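Local coordinates for putative uncharacterized protein TTHB164 (Thermus thermophilus HB8, PDB 2ZOP) that probably serves as a subunit of the Cmr ribonucleoprotein complex of type III-B CRISPR systems, which defend against viruses, plasmids and other mobile genetic elements, at residues A[14-19]-A[26-31]; A[33-38]-A[49-54]; A[68-73]-A[95-100]. All coordinates share one frame; numbering follows the deposited sequence.

Interaction 1: residues A[14-19]-A[26-31]; sequences EKVREA and GEYRDM
A19 and Y28 carry most of this contact between two successive helices, 4-19 and 25-42, whose short segments run roughly antiparallel, at 147°, with axes 10.6 Å apart. The principal interaction is a CH-pi contact. The methyl CB of A19 sits almost on the ring normal of Y28, 3.4 Å from the ring centroid, so that it is nearly equidistant from all six ring carbons, with CD2 and CE2 the nearest at 3.5 Å. Y28 reaches this place because its CG lies anti to the backbone N (chi1 -172°), which carries the ring from helix 25-42 across to the last turn of helix 4-19.

Apolar contact continues at the ring's rim: CG2 of V16 approaches near the ring plane, 4.3 Å from Y28 CE2. One methyl thus covers a face while another borders the edge. F104 of helix 87-111 touches K15, V16 and Y28, closing the cluster against the longest helix of the chain.

No polar bond crosses between the segments. The phenol OH of Y28 comes to 3.9 Å from both O and CB of K15 without a hydrogen bond; the same carbonyl accepts the helical bond from A19 N at 3.0 Å. The hydroxyl is instead hydrogen-bonded to D65 on helix 57-69, while the K15 side chain bends at chi2 and leads its ammonium end away from the tyrosine.

The adhesion of the two segments is therefore apolar, centred on an aromatic face fitted to the small alanine, which admits the ring close to the helix backbone. The buried hydroxyl end is satisfied by a third helix, so a single tyrosine ties helices 4-19, 25-42 and 57-69 together in this all-alpha Cmr5 fold.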
loop_
_atom_site.group_PDB
_atom_site.type_symbol
_atom_site.label_atom_id
_atom_site.label_comp_id
_atom_site.label_asym_id
_atom_site.label_seq_id
_atom_site.Cartn_x
_atom_site.Cartn_y
_atom_site.Cartn_z
ATOM N N GLU A 14 8.945 29.105 2.563
ATOM C CA GLU A 14 8.527 30.241 3.376
ATOM C C GLU A 14 7.836 29.794 4.668
ATOM O O GLU A 14 8.073 30.353 5.736
ATOM C CB GLU A 14 7.594 31.155 2.584
ATOM C CG GLU A 14 7.195 32.390 3.366
ATOM C CD GLU A 14 6.381 33.370 2.552
ATOM O OE1 GLU A 14 5.203 33.073 2.262
ATOM O OE2 GLU A 14 6.925 34.439 2.203
ATOM N N LYS A 15 6.983 28.783 4.573
ATOM C CA LYS A 15 6.290 28.280 5.757
ATOM C C LYS A 15 7.289 27.755 6.794
ATOM O O LYS A 15 7.131 27.980 7.996
ATOM C CB LYS A 15 5.320 27.165 5.361
ATOM C CG LYS A 15 4.213 27.612 4.414
ATOM C CD LYS A 15 3.300 28.611 5.110
ATOM C CE LYS A 15 2.131 29.019 4.229
ATOM N NZ LYS A 15 1.130 29.790 5.017
ATOM N N VAL A 16 8.324 27.066 6.333
ATOM C CA VAL A 16 9.320 26.521 7.250
ATOM C C VAL A 16 10.199 27.609 7.874
ATOM O O VAL A 16 10.521 27.545 9.068
ATOM C CB VAL A 16 10.213 25.466 6.544
ATOM C CG1 VAL A 16 11.298 24.978 7.496
ATOM C CG2 VAL A 16 9.357 24.278 6.095
ATOM N N ARG A 17 10.583 28.608 7.082
ATOM C CA ARG A 17 11.408 29.695 7.604
ATOM C C ARG A 17 10.626 30.407 8.709
ATOM O O ARG A 17 11.205 30.874 9.688
ATOM C CB ARG A 17 11.785 30.692 6.492
ATOM C CG ARG A 17 10.610 31.452 5.886
ATOM C CD ARG A 17 11.001 32.369 4.714
ATOM N NE ARG A 17 11.670 33.606 5.119
ATOM C CZ ARG A 17 11.602 34.745 4.427
ATOM N NH1 ARG A 17 10.892 34.794 3.304
ATOM N NH2 ARG A 17 12.233 35.838 4.847
ATOM N N GLU A 18 9.307 30.475 8.554
ATOM C CA GLU A 18 8.468 31.123 9.557
ATOM C C GLU A 18 8.345 30.261 10.823
ATOM O O GLU A 18 8.446 30.777 11.936
ATOM C CB GLU A 18 7.087 31.437 8.963
ATOM C CG GLU A 18 7.132 32.567 7.932
ATOM C CD GLU A 18 5.854 32.693 7.110
ATOM O OE1 GLU A 18 5.771 33.625 6.282
ATOM O OE2 GLU A 18 4.937 31.865 7.281
ATOM N N ALA A 19 8.150 28.953 10.661
ATOM C CA ALA A 19 8.050 28.059 11.822
ATOM C C ALA A 19 9.370 28.055 12.612
ATOM O O ALA A 19 9.384 27.870 13.829
ATOM C CB ALA A 19 7.711 26.640 11.370
ATOM N N GLY A 26 10.693 22.452 16.852
ATOM C CA GLY A 26 11.169 21.083 16.875
ATOM C C GLY A 26 10.036 20.099 16.628
ATOM O O GLY A 26 10.222 19.059 15.998
ATOM N N GLU A 27 8.850 20.428 17.118
ATOM C CA GLU A 27 7.689 19.565 16.938
ATOM C C GLU A 27 7.188 19.698 15.502
ATOM O O GLU A 27 6.670 18.739 14.911
ATOM C CB GLU A 27 6.591 19.959 17.935
ATOM C CG GLU A 27 7.088 19.956 19.387
ATOM C CD GLU A 27 6.050 20.443 20.392
ATOM O OE1 GLU A 27 5.241 21.334 20.054
ATOM O OE2 GLU A 27 6.057 19.944 21.538
ATOM N N TYR A 28 7.350 20.899 14.955
ATOM C CA TYR A 28 6.955 21.206 13.588
ATOM C C TYR A 28 7.784 20.358 12.627
ATOM O O TYR A 28 7.263 19.804 11.654
ATOM C CB TYR A 28 7.207 22.683 13.293
ATOM C CG TYR A 28 6.667 23.157 11.962
ATOM C CD1 TYR A 28 5.356 23.612 11.842
ATOM C CD2 TYR A 28 7.479 23.178 10.832
ATOM C CE1 TYR A 28 4.868 24.085 10.622
ATOM C CE2 TYR A 28 7.004 23.643 9.613
ATOM C CZ TYR A 28 5.705 24.096 9.513
ATOM O OH TYR A 28 5.254 24.572 8.315
ATOM N N ARG A 29 9.082 20.289 12.898
ATOM C CA ARG A 29 10.009 19.510 12.086
ATOM C C ARG A 29 9.687 18.022 12.207
ATOM O O ARG A 29 9.710 17.296 11.210
ATOM C CB ARG A 29 11.460 19.772 12.537
ATOM C CG ARG A 29 12.477 18.733 12.045
ATOM C CD ARG A 29 13.924 19.146 12.353
ATOM N NE ARG A 29 14.886 18.157 11.866
ATOM C CZ ARG A 29 15.166 17.021 12.495
ATOM N NH1 ARG A 29 14.565 16.737 13.642
ATOM N NH2 ARG A 29 16.028 16.161 11.972
ATOM N N ASP A 30 9.394 17.570 13.430
ATOM C CA ASP A 30 9.072 16.163 13.643
ATOM C C ASP A 30 7.910 15.759 12.746
ATOM O O ASP A 30 7.959 14.719 12.080
ATOM C CB ASP A 30 8.693 15.886 15.103
ATOM C CG ASP A 30 9.881 15.967 16.033
ATOM O OD1 ASP A 30 11.010 15.698 15.572
ATOM O OD2 ASP A 30 9.687 16.280 17.225
HETATM N N MSE A 31 6.869 16.591 12.726
HETATM C CA MSE A 31 5.707 16.306 11.900
HETATM C C MSE A 31 6.019 16.385 10.410
HETATM O O MSE A 31 5.500 15.598 9.624
HETATM C CB MSE A 31 4.557 17.253 12.246
HETATM C CG MSE A 31 3.563 16.607 13.190
HETATM SE SE MSE A 31 2.256 15.433 12.327
HETATM C CE MSE A 31 3.341 14.315 11.203
#

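Interaction 2: residues A[33-38]-A[49-54]; sequences LKLPVL and AFVDSR
The carbonyl O of F50 is gripped by two donors: R54 NE at 2.8 Å, in a nearly straight bond (164°), and the backbone S53 N at 3.2 Å, which reaches it from the opposite face of the carbonyl plane. The oxygen lies in the plane of the R54 guanidinium, and R54 NH2 also donates to S53 OG at 3.0 Å. Thus fastened, the arginine folds back over the end of helix 44-52, with NE 3.5 Å above the centre of the F50 ring.

The contact with helix 25-42 itself is apolar. L38 directs CD1 at the F50 ring, 3.4 Å from CD2, approaching obliquely while the two side chains cross at about a right angle. F50 has CG anti to its backbone N (chi1 175°), which swings the ring toward that leucine. One turn earlier on helix 25-42, L35 CD1 meets V51 CG2 at 4.0 Å, again nearly perpendicular. A47 touches both leucines, and in the homotrimer L38 packs on L91 and F50 on L88, both of a second subunit.

The chemistry is divided: aliphatic branches join the two helices, whereas hydrogen bonds stay within 49-54 and hold the arginine over the phenylalanine, which probably limits the movement of a ring that also packs on the second subunit.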
loop_
_atom_site.group_PDB
_atom_site.type_symbol
_atom_site.label_atom_id
_atom_site.label_comp_id
_atom_site.label_asym_id
_atom_site.label_seq_id
_atom_site.Cartn_x
_atom_site.Cartn_y
_atom_site.Cartn_z
ATOM N N LEU A 33 8.859 15.715 9.000
ATOM C CA LEU A 33 9.635 14.531 8.627
ATOM C C LEU A 33 8.808 13.247 8.594
ATOM O O LEU A 33 9.107 12.332 7.842
ATOM C CB LEU A 33 10.827 14.342 9.580
ATOM C CG LEU A 33 11.878 15.461 9.605
ATOM C CD1 LEU A 33 13.121 14.986 10.345
ATOM C CD2 LEU A 33 12.238 15.857 8.192
ATOM N N LYS A 34 7.759 13.197 9.404
ATOM C CA LYS A 34 6.899 12.029 9.482
ATOM C C LYS A 34 5.789 11.970 8.425
ATOM O O LYS A 34 5.427 10.887 7.963
ATOM C CB LYS A 34 6.273 11.957 10.888
ATOM C CG LYS A 34 5.198 10.877 11.076
ATOM C CD LYS A 34 5.776 9.476 10.954
ATOM C CE LYS A 34 6.637 9.117 12.160
ATOM N NZ LYS A 34 7.276 7.786 12.001
ATOM N N LEU A 35 5.267 13.126 8.020
ATOM C CA LEU A 35 4.164 13.139 7.069
ATOM C C LEU A 35 4.330 12.359 5.757
ATOM O O LEU A 35 3.448 11.583 5.387
ATOM C CB LEU A 35 3.737 14.574 6.763
ATOM C CG LEU A 35 2.458 14.672 5.924
ATOM C CD1 LEU A 35 1.331 13.882 6.597
ATOM C CD2 LEU A 35 2.068 16.150 5.750
ATOM N N PRO A 36 5.450 12.541 5.046
ATOM C CA PRO A 36 5.572 11.782 3.796
ATOM C C PRO A 36 5.395 10.287 4.041
ATOM O O PRO A 36 4.722 9.595 3.274
ATOM C CB PRO A 36 6.980 12.136 3.311
ATOM C CG PRO A 36 7.151 13.551 3.819
ATOM C CD PRO A 36 6.618 13.422 5.239
ATOM N N VAL A 37 5.994 9.807 5.125
ATOM C CA VAL A 37 5.917 8.399 5.494
ATOM C C VAL A 37 4.467 7.962 5.723
ATOM O O VAL A 37 4.039 6.912 5.233
ATOM C CB VAL A 37 6.757 8.124 6.772
ATOM C CG1 VAL A 37 6.551 6.708 7.253
ATOM C CG2 VAL A 37 8.228 8.375 6.480
ATOM N N LEU A 38 3.707 8.759 6.468
ATOM C CA LEU A 38 2.311 8.407 6.722
ATOM C C LEU A 38 1.482 8.389 5.445
ATOM O O LEU A 38 0.631 7.522 5.270
ATOM C CB LEU A 38 1.671 9.381 7.709
ATOM C CG LEU A 38 2.245 9.373 9.120
ATOM C CD1 LEU A 38 1.455 10.358 9.969
ATOM C CD2 LEU A 38 2.161 7.960 9.714
ATOM N N ALA A 49 -5.899 12.721 8.710
ATOM C CA ALA A 49 -6.681 12.573 9.932
ATOM C C ALA A 49 -5.769 12.513 11.156
ATOM O O ALA A 49 -6.146 12.960 12.239
ATOM C CB ALA A 49 -7.550 11.308 9.852
ATOM N N PHE A 50 -4.578 11.948 10.977
ATOM C CA PHE A 50 -3.608 11.852 12.055
ATOM C C PHE A 50 -3.152 13.275 12.401
ATOM O O PHE A 50 -3.131 13.658 13.571
ATOM C CB PHE A 50 -2.396 11.011 11.626
ATOM C CG PHE A 50 -1.304 10.967 12.656
ATOM C CD1 PHE A 50 -1.411 10.138 13.768
ATOM C CD2 PHE A 50 -0.184 11.790 12.537
ATOM C CE1 PHE A 50 -0.423 10.128 14.752
ATOM C CE2 PHE A 50 0.812 11.790 13.513
ATOM C CZ PHE A 50 0.688 10.952 14.628
ATOM N N VAL A 51 -2.805 14.062 11.385
ATOM C CA VAL A 51 -2.369 15.428 11.632
ATOM C C VAL A 51 -3.463 16.247 12.318
ATOM O O VAL A 51 -3.202 16.944 13.285
ATOM C CB VAL A 51 -1.973 16.156 10.331
ATOM C CG1 VAL A 51 -1.496 17.572 10.665
ATOM C CG2 VAL A 51 -0.877 15.387 9.607
ATOM N N ASP A 52 -4.688 16.154 11.816
ATOM C CA ASP A 52 -5.800 16.908 12.390
ATOM C C ASP A 52 -6.135 16.536 13.823
ATOM O O ASP A 52 -6.705 17.337 14.554
ATOM C CB ASP A 52 -7.060 16.736 11.547
ATOM C CG ASP A 52 -8.296 17.333 12.220
ATOM O OD1 ASP A 52 -8.281 18.544 12.540
ATOM O OD2 ASP A 52 -9.277 16.591 12.433
ATOM N N SER A 53 -5.787 15.322 14.235
ATOM C CA SER A 53 -6.111 14.907 15.585
ATOM C C SER A 53 -4.974 15.135 16.561
ATOM O O SER A 53 -5.060 14.731 17.714
ATOM C CB SER A 53 -6.553 13.435 15.608
ATOM O OG SER A 53 -5.555 12.586 15.074
ATOM N N ARG A 54 -3.908 15.786 16.107
ATOM C CA ARG A 54 -2.792 16.057 16.998
ATOM C C ARG A 54 -3.200 17.151 17.988
ATOM O O ARG A 54 -3.969 18.056 17.651
ATOM C CB ARG A 54 -1.555 16.494 16.208
ATOM C CG ARG A 54 -0.885 15.377 15.369
ATOM C CD ARG A 54 -0.719 14.078 16.164
ATOM N NE ARG A 54 -1.876 13.194 16.002
ATOM C CZ ARG A 54 -2.175 12.193 16.823
ATOM N NH1 ARG A 54 -1.401 11.942 17.875
ATOM N NH2 ARG A 54 -3.248 11.446 16.596
#

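Interaction 3: residues A[68-73]-A[95-100]; sequences QVLGYR and REVLAA
Helix 57-69 ends in a Schellman motif, with G71 at positive phi (97°), and just before it the CA of L70 comes to 7.4 Å from the CA of A100 on helix 87-111. The bond from G71 N to Q68 O, 2.8 Å long, is part of this tight finish.

L70 is the residue that spans the gap. Its CG stands anti to its own carbonyl carbon (chi1 -69°), and the two methyls then part over the facing helix. CD1 presses on CG2 of V97 at 3.4 Å, tighter than usual for two carbons, and the two side chains cross at about a right angle. CD2 goes to the other neighbours, lying 3.8 Å from the CB of A100 and 4.0 Å from the carbonyl O of E96. The leucine thus rests on E96, V97 and A100, about one turn of the helix, its branches divided between V97 and A100. W8 of helix 4-19 packs on both L70 and E96.

A water provides the polar link. It lies 2.7 Å from Y72 OH and donates to E96 OE2 at 3.1 Å, joining side chains that do not touch directly. The carboxylate's other oxygen, OE1, has its partner outside the two segments, in a salt bridge to NH1 of R4 near the N-terminus. On the tyrosine side, the ring has CB of L70 at its edge, in plane, and packs on L78 and A81 of helix 75-84.

The aliphatic contact thus lies beside a polar link through one water: L70 joins the C-terminal end of helix 57-69 to helix 87-111 by dispersion contacts, while E96, shared between R4 and the water, would probably keep its negative charge.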
loop_
_atom_site.group_PDB
_atom_site.type_symbol
_atom_site.label_atom_id
_atom_site.label_comp_id
_atom_site.label_asym_id
_atom_site.label_seq_id
_atom_site.Cartn_x
_atom_site.Cartn_y
_atom_site.Cartn_z
ATOM N N GLN A 68 -2.339 25.135 2.823
ATOM C CA GLN A 68 -2.341 26.469 2.229
ATOM C C GLN A 68 -1.383 26.521 1.048
ATOM O O GLN A 68 -1.682 27.134 0.022
ATOM C CB GLN A 68 -1.991 27.521 3.287
ATOM C CG GLN A 68 -3.128 27.720 4.283
ATOM C CD GLN A 68 -2.740 28.536 5.513
ATOM O OE1 GLN A 68 -3.604 28.934 6.290
ATOM N NE2 GLN A 68 -1.452 28.771 5.699
ATOM N N VAL A 69 -0.239 25.858 1.184
ATOM C CA VAL A 69 0.724 25.810 0.092
ATOM C C VAL A 69 0.045 25.206 -1.136
ATOM O O VAL A 69 0.292 25.630 -2.261
ATOM C CB VAL A 69 1.943 24.960 0.477
ATOM C CG1 VAL A 69 2.747 24.589 -0.752
ATOM C CG2 VAL A 69 2.805 25.746 1.438
ATOM N N LEU A 70 -0.816 24.215 -0.917
ATOM C CA LEU A 70 -1.518 23.589 -2.021
ATOM C C LEU A 70 -2.704 24.414 -2.526
ATOM O O LEU A 70 -3.359 24.027 -3.482
ATOM C CB LEU A 70 -1.980 22.185 -1.635
ATOM C CG LEU A 70 -0.862 21.153 -1.456
ATOM C CD1 LEU A 70 -1.472 19.799 -1.133
ATOM C CD2 LEU A 70 -0.029 21.062 -2.726
ATOM N N GLY A 71 -2.982 25.542 -1.878
ATOM C CA GLY A 71 -4.074 26.388 -2.327
ATOM C C GLY A 71 -5.403 26.234 -1.612
ATOM O O GLY A 71 -6.401 26.832 -2.029
ATOM N N TYR A 72 -5.433 25.437 -0.547
ATOM C CA TYR A 72 -6.662 25.243 0.220
ATOM C C TYR A 72 -6.667 26.225 1.382
ATOM O O TYR A 72 -5.620 26.756 1.751
ATOM C CB TYR A 72 -6.731 23.809 0.755
ATOM C CG TYR A 72 -6.894 22.786 -0.342
ATOM C CD1 TYR A 72 -8.157 22.453 -0.825
ATOM C CD2 TYR A 72 -5.782 22.186 -0.929
ATOM C CE1 TYR A 72 -8.307 21.543 -1.875
ATOM C CE2 TYR A 72 -5.917 21.283 -1.968
ATOM C CZ TYR A 72 -7.175 20.962 -2.439
ATOM O OH TYR A 72 -7.303 20.056 -3.469
ATOM N N ARG A 73 -7.839 26.456 1.961
ATOM C CA ARG A 73 -7.968 27.369 3.093
ATOM C C ARG A 73 -7.181 26.883 4.312
ATOM O O ARG A 73 -6.488 27.660 4.974
ATOM C CB ARG A 73 -9.444 27.504 3.482
ATOM C CG ARG A 73 -9.716 28.513 4.583
ATOM C CD ARG A 73 -11.135 28.346 5.128
ATOM N NE ARG A 73 -11.322 27.003 5.665
ATOM C CZ ARG A 73 -12.211 26.118 5.217
ATOM N NH1 ARG A 73 -13.027 26.423 4.212
ATOM N NH2 ARG A 73 -12.258 24.907 5.760
ATOM N N ARG A 95 -0.583 12.415 -4.853
ATOM C CA ARG A 95 0.717 12.769 -5.429
ATOM C C ARG A 95 1.135 14.190 -5.087
ATOM O O ARG A 95 2.291 14.439 -4.769
ATOM C CB ARG A 95 0.701 12.640 -6.954
ATOM C CG ARG A 95 0.544 11.231 -7.487
ATOM C CD ARG A 95 0.971 11.183 -8.954
ATOM N NE ARG A 95 0.186 12.083 -9.801
ATOM C CZ ARG A 95 -0.938 11.741 -10.429
ATOM N NH1 ARG A 95 -1.423 10.513 -10.316
ATOM N NH2 ARG A 95 -1.576 12.626 -11.180
ATOM N N GLU A 96 0.186 15.114 -5.185
ATOM C CA GLU A 96 0.421 16.530 -4.899
ATOM C C GLU A 96 0.772 16.777 -3.435
ATOM O O GLU A 96 1.737 17.468 -3.126
ATOM C CB GLU A 96 -0.820 17.337 -5.303
ATOM C CG GLU A 96 -1.036 17.350 -6.811
ATOM C CD GLU A 96 -2.367 17.947 -7.233
ATOM O OE1 GLU A 96 -2.568 18.149 -8.453
ATOM O OE2 GLU A 96 -3.214 18.206 -6.358
ATOM N N VAL A 97 -0.007 16.202 -2.532
ATOM C CA VAL A 97 0.252 16.360 -1.107
ATOM C C VAL A 97 1.617 15.749 -0.768
ATOM O O VAL A 97 2.411 16.350 -0.043
ATOM C CB VAL A 97 -0.879 15.701 -0.281
ATOM C CG1 VAL A 97 -0.518 15.648 1.190
ATOM C CG2 VAL A 97 -2.168 16.499 -0.472
ATOM N N LEU A 98 1.904 14.571 -1.315
ATOM C CA LEU A 98 3.191 13.921 -1.051
ATOM C C LEU A 98 4.349 14.798 -1.549
ATOM O O LEU A 98 5.361 14.946 -0.863
ATOM C CB LEU A 98 3.245 12.540 -1.723
ATOM C CG LEU A 98 4.520 11.708 -1.522
ATOM C CD1 LEU A 98 4.765 11.523 -0.037
ATOM C CD2 LEU A 98 4.384 10.347 -2.208
ATOM N N ALA A 99 4.204 15.391 -2.731
ATOM C CA ALA A 99 5.265 16.256 -3.264
ATOM C C ALA A 99 5.470 17.495 -2.385
ATOM O O ALA A 99 6.605 17.872 -2.097
ATOM C CB ALA A 99 4.937 16.686 -4.688
ATOM N N ALA A 100 4.372 18.134 -1.972
ATOM C CA ALA A 100 4.456 19.315 -1.109
ATOM C C ALA A 100 5.063 18.911 0.239
ATOM O O ALA A 100 5.930 19.598 0.775
ATOM C CB ALA A 100 3.057 19.925 -0.908
HETATM O O HOH W 1 -5.314 20.272 -5.293
#

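The three contacts follow one another along the chain, each closing before the next opens, and their centres lie 14 to 16 Å apart. Interactions 1 and 2 both use helix 25-42, and selenomethionine M31 bridges them, its SE 4.1 Å from F50 CE2 and from V51 CG2. Interaction 3 lies on the opposite side of the chain's centre from each of the other two, yet it meets interaction 1 where K15 CG packs on V69 CG2 and interaction 2 where L98 CD1 approaches P36 O. Together they join five helices into one compact subunit; interaction 2 touches the second subunit through L38 and F50, and R95 of interaction 3 packs on K34 of the third subunit.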